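Local atomic coordinates of probable transcriptional regulator PhnF (Escherichia coli, PDB entry 2FA1), a protein that probably regulates transcription, its exact function being unknown, belongs to an operon for alkylphosphonate uptake and C-P lyase, and is represented here by its C-terminal effector-binding domain. Residues L127-L132 and I154-E159; A7-N12 and V60-I65; Q16-T21 and L51-R56. One frame throughout, in Å; residues are numbered along the deposited sequence. Where two conformers were deposited one is given.

Contact 1 (L127-L132 and I154-E159); sequences LCVRTL and IEFTME
Phe-156 reaches out from the small two-stranded parallel sheet of this UTRA domain and sets its ring against Leu-127 and Val-129, which rise from one face of the six-stranded antiparallel sheet. The arrangement illustrates how two sheets can be joined by side chains alone: strands 127-132 and 154-159 run 9.6 Å apart at their closest, with N-to-C directions 40° apart, too distant for backbone pairing. On the larger sheet the two contributors are alternate residues, as expected for neighbours on the same face of a strand, while Cys-128 between them points to the other side.

Val-129 and Phe-156 approach from opposite directions. The CG2 branch of Val-129, anti to its carbonyl carbon, meets the ring between two carbons, lying 3.6 Å from CE2 of Phe-156 and equally near its CZ. The approach is oblique to the ring. Leu-127 instead slides past the phenyl group in the opposite sense. With chi1 at -84° its CG stands beside the backbone N, and the CD1 methyl is carried along the CD2 flank of the ring, 3.9 Å from CD2 of Phe-156.

All the touching residues are buried, and Phe-156 also packs on Gln-11 of the neighbouring strand 9-12. Strand 154-159 has a second task: residues 156-159 pair antiparallel with a strand of the second subunit, and Glu-155, pointing away from Leu-127, forms salt bridges to Arg-104 and Arg-130 of that subunit. The dimer interface and the hydrophobic contact therefore share one short strand. At its start, the same Leu-127 CD1 methyl rests 3.6 Å from the carbonyl O of Ile-154.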
loop_
_atom_site.group_PDB
_atom_site.type_symbol
_atom_site.label_atom_id
_atom_site.label_comp_id
_atom_site.label_asym_id
_atom_site.label_seq_id
_atom_site.Cartn_x
_atom_site.Cartn_y
_atom_site.Cartn_z
ATOM N N LEU A 127 3.982 6.588 -5.322
ATOM C CA LEU A 127 3.847 5.471 -4.370
ATOM C C LEU A 127 5.136 4.694 -4.507
ATOM O O LEU A 127 5.613 4.432 -5.663
ATOM C CB LEU A 127 2.690 4.551 -4.744
ATOM C CG LEU A 127 1.315 5.006 -4.242
ATOM C CD1 LEU A 127 0.057 4.477 -5.062
ATOM C CD2 LEU A 127 1.234 4.713 -2.748
ATOM N N CYS A 128 5.755 4.334 -3.377
ATOM C CA CYS A 128 6.972 3.579 -3.424
ATOM C C CYS A 128 6.712 2.227 -2.747
ATOM O O CYS A 128 6.259 2.213 -1.582
ATOM C CB CYS A 128 8.053 4.326 -2.728
ATOM S SG CYS A 128 9.615 3.353 -2.458
ATOM N N VAL A 129 6.912 1.113 -3.482
ATOM C CA VAL A 129 6.582 -0.223 -2.931
ATOM C C VAL A 129 7.902 -0.994 -2.948
ATOM O O VAL A 129 8.549 -1.159 -4.024
ATOM C CB VAL A 129 5.494 -0.998 -3.701
ATOM C CG1 VAL A 129 5.290 -2.343 -3.066
ATOM C CG2 VAL A 129 4.171 -0.235 -3.668
ATOM N N ARG A 130 8.307 -1.499 -1.786
ATOM C CA ARG A 130 9.662 -2.131 -1.717
ATOM C C ARG A 130 9.393 -3.516 -1.189
ATOM O O ARG A 130 8.563 -3.723 -0.250
ATOM C CB ARG A 130 10.598 -1.409 -0.761
ATOM C CG ARG A 130 10.933 0.066 -1.188
ATOM C CD ARG A 130 12.020 0.669 -0.424
ATOM N NE ARG A 130 11.557 1.028 0.895
ATOM C CZ ARG A 130 12.198 0.774 2.043
ATOM N NH1 ARG A 130 13.369 0.172 2.076
ATOM N NH2 ARG A 130 11.661 1.208 3.186
ATOM N N THR A 131 9.974 -4.516 -1.859
ATOM C CA THR A 131 9.629 -5.894 -1.507
ATOM C C THR A 131 10.872 -6.765 -1.418
ATOM O O THR A 131 11.783 -6.556 -2.125
ATOM C CB THR A 131 8.623 -6.518 -2.498
ATOM O OG1 THR A 131 9.208 -6.755 -3.779
ATOM C CG2 THR A 131 7.388 -5.606 -2.796
ATOM N N LEU A 132 10.879 -7.752 -0.509
ATOM C CA LEU A 132 11.891 -8.800 -0.417
ATOM C C LEU A 132 11.221 -10.113 -0.792
ATOM O O LEU A 132 10.084 -10.461 -0.307
ATOM C CB LEU A 132 12.380 -8.953 1.042
ATOM C CG LEU A 132 13.439 -7.940 1.374
ATOM C CD1 LEU A 132 13.860 -8.218 2.836
ATOM C CD2 LEU A 132 14.652 -8.050 0.448
ATOM N N ILE A 154 -1.930 5.300 -10.783
ATOM C CA ILE A 154 -2.069 3.885 -10.334
ATOM C C ILE A 154 -2.440 3.782 -8.869
ATOM O O ILE A 154 -1.841 4.523 -8.064
ATOM C CB ILE A 154 -0.761 3.099 -10.597
ATOM C CG1 ILE A 154 -0.531 2.751 -12.084
ATOM C CG2 ILE A 154 -0.790 1.732 -9.853
ATOM C CD1 ILE A 154 0.939 2.340 -12.391
ATOM N N GLU A 155 -3.445 2.917 -8.559
ATOM C CA GLU A 155 -3.817 2.531 -7.191
ATOM C C GLU A 155 -3.548 1.025 -7.041
ATOM O O GLU A 155 -3.627 0.254 -8.021
ATOM C CB GLU A 155 -5.303 2.921 -6.973
ATOM C CG GLU A 155 -6.001 2.224 -5.785
ATOM C CD GLU A 155 -7.384 2.809 -5.511
ATOM O OE1 GLU A 155 -8.236 2.687 -6.419
ATOM O OE2 GLU A 155 -7.659 3.366 -4.399
ATOM N N PHE A 156 -3.162 0.597 -5.850
ATOM C CA PHE A 156 -2.875 -0.818 -5.615
ATOM C C PHE A 156 -4.053 -1.476 -4.992
ATOM O O PHE A 156 -4.725 -0.876 -4.172
ATOM C CB PHE A 156 -1.672 -1.008 -4.705
ATOM C CG PHE A 156 -0.340 -0.693 -5.396
ATOM C CD1 PHE A 156 0.258 -1.655 -6.180
ATOM C CD2 PHE A 156 0.299 0.541 -5.189
ATOM C CE1 PHE A 156 1.490 -1.341 -6.882
ATOM C CE2 PHE A 156 1.500 0.862 -5.845
ATOM C CZ PHE A 156 2.100 -0.091 -6.662
ATOM N N THR A 157 -4.260 -2.759 -5.348
ATOM C CA THR A 157 -5.386 -3.483 -4.742
ATOM C C THR A 157 -4.857 -4.752 -4.075
ATOM O O THR A 157 -3.825 -5.274 -4.476
ATOM C CB THR A 157 -6.456 -3.893 -5.817
ATOM O OG1 THR A 157 -5.820 -4.682 -6.819
ATOM C CG2 THR A 157 -7.035 -2.635 -6.462
ATOM N N MET A 158 -5.599 -5.294 -3.118
ATOM C CA MET A 158 -5.180 -6.587 -2.570
ATOM C C MET A 158 -6.442 -7.337 -2.173
ATOM O O MET A 158 -7.398 -6.732 -1.665
ATOM C CB MET A 158 -4.189 -6.382 -1.405
ATOM C CG MET A 158 -3.989 -7.555 -0.479
ATOM S SD MET A 158 -2.589 -7.165 0.553
ATOM C CE MET A 158 -2.951 -5.435 0.818
ATOM N N GLU A 159 -6.480 -8.619 -2.526
ATOM C CA GLU A 159 -7.643 -9.471 -2.157
ATOM C C GLU A 159 -7.181 -10.321 -1.011
ATOM O O GLU A 159 -6.020 -10.816 -0.984
ATOM C CB GLU A 159 -8.028 -10.400 -3.306
ATOM C CG GLU A 159 -8.493 -9.672 -4.542
ATOM C CD GLU A 159 -9.878 -9.168 -4.381
ATOM O OE1 GLU A 159 -10.593 -9.752 -3.529
ATOM O OE2 GLU A 159 -10.249 -8.193 -5.088
#

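Contact 2 (A7-N12 and V60-I65); sequences ARFSQN and VALCLI
A classic beta bulge puts two successive residues, Leu-62 and Cys-63, on the side of their strand that faces 7-12, and each meets a different side chain there: Leu-62 touches Phe-9, and Cys-63 lies against Gln-11. In a regular strand neighbouring side chains would alternate between the two faces. Here both residues stand opposite Arg-55 of the adjoining strand, and the backbone of Leu-62, with psi at -44°, departs from the extended form.

Phe-9 and Leu-62 cross at about a right angle. The CD1 methyl of Leu-62 approaches the ring obliquely, equally near two of its carbons, 3.7 Å from CD1 of Phe-9 and as close to its CE1. The ring is lined further within its own segment, since CG of Arg-8 sits over one face, displaced toward the rim. Met-153 packs against both Phe-9 and Leu-62 and continues the apolar patch.

The contact joins the two sheets of the UTRA domain: strand 9-12, which pairs in parallel with 154-159, is linked to strand 60-69 of the six-stranded antiparallel sheet. The two backbones stay well apart, 9.6 Å between CA of Phe-9 and CA of Leu-62, and side chains span the interval.

Gln-11 does so as an extended arm. Its chi1 of -79° sets CG beside the backbone N, and from there chi2 of 171° carries the amide straight across, until OE1 of Gln-11 lies 4.1 Å from CB of Cys-63. This holds for one of two deposited conformers, so the reach is less certain. The touch is a loose van der Waals one; the polar partner of OE1 is Arg-55, whose NH1 donates a hydrogen bond to it. Arg-55 also makes a cation-pi interaction with Phe-9.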
loop_
_atom_site.group_PDB
_atom_site.type_symbol
_atom_site.label_atom_id
_atom_site.label_comp_id
_atom_site.label_asym_id
_atom_site.label_seq_id
_atom_site.Cartn_x
_atom_site.Cartn_y
_atom_site.Cartn_z
ATOM N N ALA A 7 -7.857 5.953 -9.105
ATOM C CA ALA A 7 -6.841 6.192 -10.109
ATOM C C ALA A 7 -7.233 5.506 -11.399
ATOM O O ALA A 7 -8.019 4.547 -11.413
ATOM C CB ALA A 7 -5.438 5.741 -9.613
ATOM N N ARG A 8 -6.667 6.027 -12.481
ATOM C CA ARG A 8 -6.852 5.522 -13.839
ATOM C C ARG A 8 -6.623 4.039 -13.917
ATOM O O ARG A 8 -7.486 3.332 -14.450
ATOM C CB ARG A 8 -5.920 6.293 -14.804
ATOM C CG ARG A 8 -5.953 5.881 -16.267
ATOM C CD ARG A 8 -7.145 6.454 -17.046
ATOM N NE ARG A 8 -7.597 5.421 -17.970
ATOM C CZ ARG A 8 -7.108 5.229 -19.188
ATOM N NH1 ARG A 8 -6.223 6.061 -19.733
ATOM N NH2 ARG A 8 -7.571 4.217 -19.896
ATOM N N PHE A 9 -5.496 3.532 -13.385
ATOM C CA PHE A 9 -5.137 2.095 -13.510
ATOM C C PHE A 9 -5.077 1.410 -12.136
ATOM O O PHE A 9 -4.709 2.068 -11.193
ATOM C CB PHE A 9 -3.761 1.976 -14.159
ATOM C CG PHE A 9 -3.715 2.528 -15.570
ATOM C CD1 PHE A 9 -3.136 3.760 -15.810
ATOM C CD2 PHE A 9 -4.323 1.836 -16.616
ATOM C CE1 PHE A 9 -3.141 4.348 -17.099
ATOM C CE2 PHE A 9 -4.299 2.394 -17.932
ATOM C CZ PHE A 9 -3.697 3.605 -18.159
ATOM N N SER A 10 -5.377 0.101 -12.038
ATOM C CA SER A 10 -5.236 -0.681 -10.753
ATOM C C SER A 10 -4.185 -1.743 -10.912
ATOM O O SER A 10 -4.135 -2.414 -11.959
ATOM C CB SER A 10 -6.539 -1.405 -10.329
ATOM O OG SER A 10 -7.591 -0.492 -10.068
ATOM N N GLN A 11 -3.270 -1.894 -9.949
ATOM C CA GLN A 11 -2.271 -2.980 -9.983
ATOM C C GLN A 11 -2.384 -3.795 -8.695
ATOM O O GLN A 11 -2.442 -3.243 -7.611
ATOM C CB GLN A 11 -0.796 -2.493 -10.180
ATOM C CG GLN A 11 -0.331 -2.087 -11.669
ATOM C CD GLN A 11 1.082 -1.395 -11.778
ATOM O OE1 GLN A 11 1.639 -1.240 -12.890
ATOM N NE2 GLN A 11 1.666 -1.010 -10.627
ATOM N N ASN A 12 -2.404 -5.118 -8.821
ATOM C CA ASN A 12 -2.423 -5.997 -7.667
ATOM C C ASN A 12 -1.122 -5.932 -6.853
ATOM O O ASN A 12 0.005 -6.160 -7.333
ATOM C CB ASN A 12 -2.844 -7.405 -8.137
ATOM C CG ASN A 12 -2.887 -8.459 -7.035
ATOM O OD1 ASN A 12 -2.315 -8.340 -5.953
ATOM N ND2 ASN A 12 -3.601 -9.558 -7.344
ATOM N N VAL A 60 3.735 7.505 -21.854
ATOM C CA VAL A 60 3.748 8.177 -20.564
ATOM C C VAL A 60 4.268 7.143 -19.584
ATOM O O VAL A 60 3.697 6.081 -19.420
ATOM C CB VAL A 60 2.317 8.667 -20.161
ATOM C CG1 VAL A 60 2.342 9.209 -18.728
ATOM C CG2 VAL A 60 1.810 9.755 -21.180
ATOM N N ALA A 61 5.360 7.493 -18.915
ATOM C CA ALA A 61 5.934 6.554 -17.912
ATOM C C ALA A 61 5.020 6.459 -16.683
ATOM O O ALA A 61 4.673 7.498 -16.079
ATOM C CB ALA A 61 7.326 7.131 -17.416
ATOM N N LEU A 62 4.746 5.243 -16.258
ATOM C CA LEU A 62 3.838 5.050 -15.129
ATOM C C LEU A 62 4.490 4.422 -13.926
ATOM O O LEU A 62 4.178 4.765 -12.792
ATOM C CB LEU A 62 2.712 4.128 -15.569
ATOM C CG LEU A 62 1.748 4.714 -16.594
ATOM C CD1 LEU A 62 0.511 3.880 -16.536
ATOM C CD2 LEU A 62 1.452 6.137 -16.424
ATOM N N CYS A 63 5.297 3.383 -14.182
ATOM C CA CYS A 63 5.791 2.543 -13.075
ATOM C C CYS A 63 7.236 2.138 -13.379
ATOM O O CYS A 63 7.486 1.456 -14.383
ATOM C CB CYS A 63 4.942 1.238 -12.989
ATOM S SG CYS A 63 5.659 0.263 -11.571
ATOM N N LEU A 64 8.187 2.554 -12.532
ATOM C CA LEU A 64 9.578 2.218 -12.752
ATOM C C LEU A 64 9.934 1.235 -11.619
ATOM O O LEU A 64 9.554 1.500 -10.507
ATOM C CB LEU A 64 10.380 3.475 -12.448
ATOM C CG LEU A 64 11.893 3.276 -12.413
ATOM C CD1 LEU A 64 12.261 3.160 -13.924
ATOM C CD2 LEU A 64 12.552 4.503 -11.727
ATOM N N ILE A 65 10.633 0.132 -11.911
ATOM C CA ILE A 65 11.046 -0.785 -10.801
ATOM C C ILE A 65 12.534 -1.090 -10.975
ATOM O O ILE A 65 12.972 -1.414 -12.087
ATOM C CB ILE A 65 10.266 -2.091 -10.896
ATOM C CG1 ILE A 65 8.738 -1.836 -10.973
ATOM C CG2 ILE A 65 10.554 -3.047 -9.670
ATOM C CD1 ILE A 65 7.854 -3.097 -11.058
#

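Contact 3 (Q16-T21 and L51-R56); sequences QGSHPT and LRTLRR
Arg-55 is stretched out from CG to NE, its chi1 of 170° placing CG anti to the backbone N, and the imidazole of His-19 is swung the same way by a chi1 of -170°; together these torsions lay guanidinium on ring. The planes are 8° apart and the group centres 3.9 Å, a parallel stack in which Arg-55 CD adds a CH-pi contact over the same face. Pro-20 CD lies over the opposite face of the imidazole, toward the rim.

Two bonds from within the loop restrain the ring: ND1 of His-19 accepts from N of Thr-21 at 3.1 Å, the donor tilted from the ring plane, and shares a 2.7 Å hydrogen bond with Thr-21 OG1. This is the irregular connection between the two sheets of the UTRA domain, folded over strand 47-57 of the larger one. Water bridges the seam. One molecule, in the guanidinium plane at its edge, accepts from Arg-55 NE at 2.7 Å, bonds Thr-21 OG1 and donates to Arg-56 O; another links Thr-21 O to Arg-56 N. Deeper in, CB of Ser-18 packs 3.7 Å from OG1 of Thr-53, a hydroxyl bonded to His-67, while Ser-18 OG turns to Ser-22 and Leu-86.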
loop_
_atom_site.group_PDB
_atom_site.type_symbol
_atom_site.label_atom_id
_atom_site.label_comp_id
_atom_site.label_asym_id
_atom_site.label_seq_id
_atom_site.Cartn_x
_atom_site.Cartn_y
_atom_site.Cartn_z
ATOM N N GLN A 16 3.751 -10.273 -8.485
ATOM C CA GLN A 16 5.208 -10.352 -8.386
ATOM C C GLN A 16 5.898 -9.761 -9.615
ATOM O O GLN A 16 5.425 -9.937 -10.741
ATOM C CB GLN A 16 5.628 -11.821 -8.215
ATOM C CG GLN A 16 5.343 -12.492 -6.860
ATOM C CD GLN A 16 6.167 -11.895 -5.706
ATOM O OE1 GLN A 16 5.968 -10.718 -5.307
ATOM N NE2 GLN A 16 7.081 -12.688 -5.166
ATOM N N GLY A 17 6.995 -9.026 -9.393
ATOM C CA GLY A 17 7.874 -8.570 -10.479
ATOM C C GLY A 17 7.383 -7.329 -11.195
ATOM O O GLY A 17 7.169 -6.278 -10.563
ATOM N N SER A 18 7.193 -7.438 -12.511
ATOM C CA SER A 18 6.943 -6.268 -13.381
ATOM C C SER A 18 5.696 -6.546 -14.240
ATOM O O SER A 18 5.319 -7.678 -14.351
ATOM C CB SER A 18 8.182 -5.992 -14.274
ATOM O OG SER A 18 8.400 -7.014 -15.280
ATOM N N HIS A 19 5.035 -5.519 -14.819
ATOM C CA HIS A 19 3.807 -5.757 -15.676
ATOM C C HIS A 19 4.103 -6.517 -17.005
ATOM O O HIS A 19 5.158 -6.324 -17.569
ATOM C CB HIS A 19 3.261 -4.369 -16.051
ATOM C CG HIS A 19 1.918 -4.398 -16.701
ATOM N ND1 HIS A 19 1.748 -4.325 -18.066
ATOM C CD2 HIS A 19 0.674 -4.466 -16.168
ATOM C CE1 HIS A 19 0.462 -4.349 -18.347
ATOM N NE2 HIS A 19 -0.208 -4.472 -17.220
ATOM N N PRO A 20 3.154 -7.317 -17.587
ATOM C CA PRO A 20 3.416 -8.002 -18.884
ATOM C C PRO A 20 3.799 -7.141 -20.089
ATOM O O PRO A 20 4.357 -7.677 -21.053
ATOM C CB PRO A 20 2.116 -8.821 -19.152
ATOM C CG PRO A 20 1.484 -8.907 -17.824
ATOM C CD PRO A 20 1.860 -7.705 -17.013
ATOM N N THR A 21 3.580 -5.810 -20.013
ATOM C CA THR A 21 4.067 -4.876 -21.009
ATOM C C THR A 21 5.285 -4.075 -20.534
ATOM O O THR A 21 5.690 -3.131 -21.222
ATOM C CB THR A 21 3.010 -3.758 -21.309
ATOM O OG1 THR A 21 2.809 -2.983 -20.109
ATOM C CG2 THR A 21 1.786 -4.375 -21.789
ATOM N N LEU A 51 18.440 -5.029 -12.543
ATOM C CA LEU A 51 17.578 -4.868 -13.741
ATOM C C LEU A 51 16.667 -3.708 -13.433
ATOM O O LEU A 51 16.076 -3.682 -12.337
ATOM C CB LEU A 51 16.704 -6.111 -13.902
ATOM C CG LEU A 51 17.245 -6.945 -15.045
ATOM C CD1 LEU A 51 18.563 -7.561 -14.492
ATOM C CD2 LEU A 51 16.322 -8.037 -15.448
ATOM N N ARG A 52 16.452 -2.821 -14.420
ATOM C CA ARG A 52 15.453 -1.777 -14.209
ATOM C C ARG A 52 14.382 -1.946 -15.271
ATOM O O ARG A 52 14.702 -2.165 -16.478
ATOM C CB ARG A 52 16.155 -0.445 -14.335
ATOM C CG ARG A 52 15.105 0.773 -14.243
ATOM C CD ARG A 52 15.907 2.052 -14.456
ATOM N NE ARG A 52 16.782 2.260 -13.261
ATOM C CZ ARG A 52 17.974 2.872 -13.242
ATOM N NH1 ARG A 52 18.574 3.361 -14.359
ATOM N NH2 ARG A 52 18.629 2.961 -12.070
ATOM N N THR A 53 13.116 -1.852 -14.887
ATOM C CA THR A 53 12.023 -2.001 -15.897
ATOM C C THR A 53 11.146 -0.773 -15.790
ATOM O O THR A 53 11.118 -0.057 -14.782
ATOM C CB THR A 53 11.141 -3.241 -15.619
ATOM O OG1 THR A 53 10.571 -3.189 -14.285
ATOM C CG2 THR A 53 12.033 -4.618 -15.660
ATOM N N LEU A 54 10.386 -0.567 -16.893
ATOM C CA LEU A 54 9.447 0.579 -16.845
ATOM C C LEU A 54 8.193 0.191 -17.646
ATOM O O LEU A 54 8.292 -0.426 -18.727
ATOM C CB LEU A 54 10.108 1.696 -17.600
ATOM C CG LEU A 54 9.365 3.049 -17.598
ATOM C CD1 LEU A 54 9.257 3.656 -16.278
ATOM C CD2 LEU A 54 9.989 3.970 -18.597
ATOM N N ARG A 55 7.061 0.627 -17.100
ATOM C CA ARG A 55 5.744 0.423 -17.823
ATOM C C ARG A 55 5.382 1.841 -18.331
ATOM O O ARG A 55 5.398 2.845 -17.510
ATOM C CB ARG A 55 4.738 -0.125 -16.829
ATOM C CG ARG A 55 3.339 -0.083 -17.509
ATOM C CD ARG A 55 2.198 -0.532 -16.554
ATOM N NE ARG A 55 0.912 -0.493 -17.280
ATOM C CZ ARG A 55 -0.259 -0.727 -16.691
ATOM N NH1 ARG A 55 -0.299 -0.971 -15.393
ATOM N NH2 ARG A 55 -1.374 -0.700 -17.389
ATOM N N ARG A 56 4.959 1.925 -19.613
ATOM C CA ARG A 56 4.502 3.211 -20.168
ATOM C C ARG A 56 3.166 2.911 -20.801
ATOM O O ARG A 56 2.892 1.753 -21.198
ATOM C CB ARG A 56 5.390 3.654 -21.287
ATOM C CG ARG A 56 6.790 4.096 -20.831
ATOM C CD ARG A 56 7.652 4.652 -22.095
ATOM N NE ARG A 56 8.927 5.182 -21.595
ATOM C CZ ARG A 56 9.166 6.411 -21.137
ATOM N NH1 ARG A 56 8.251 7.408 -21.216
ATOM N NH2 ARG A 56 10.382 6.663 -20.619
HETATM O O HOH W 1 5.225 -0.532 -21.284
HETATM O O HOH W 2 1.273 -0.639 -19.957
#

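Overall arrangement
All three contacts reach the six-stranded antiparallel sheet, from which they hold strands 125-135, 60-69 and 47-57 in turn. Contact 1 is wholly buried and apolar, whereas contacts 2 and 3 are only partly buried and their chemistry is more polar: contact 2 mixes an apolar pair with an amide, and contact 3 relies on stacking and water. Contacts 1 and 2 share the small parallel sheet, whose strands are tied by backbone bonds from Gln-11 to Glu-155 and Thr-157. Contacts 2 and 3 meet through adjacent strands, Leu-62 N bonding Arg-55 O. Contacts 1 and 3 do not touch, their nearest atoms being about 5 Å apart.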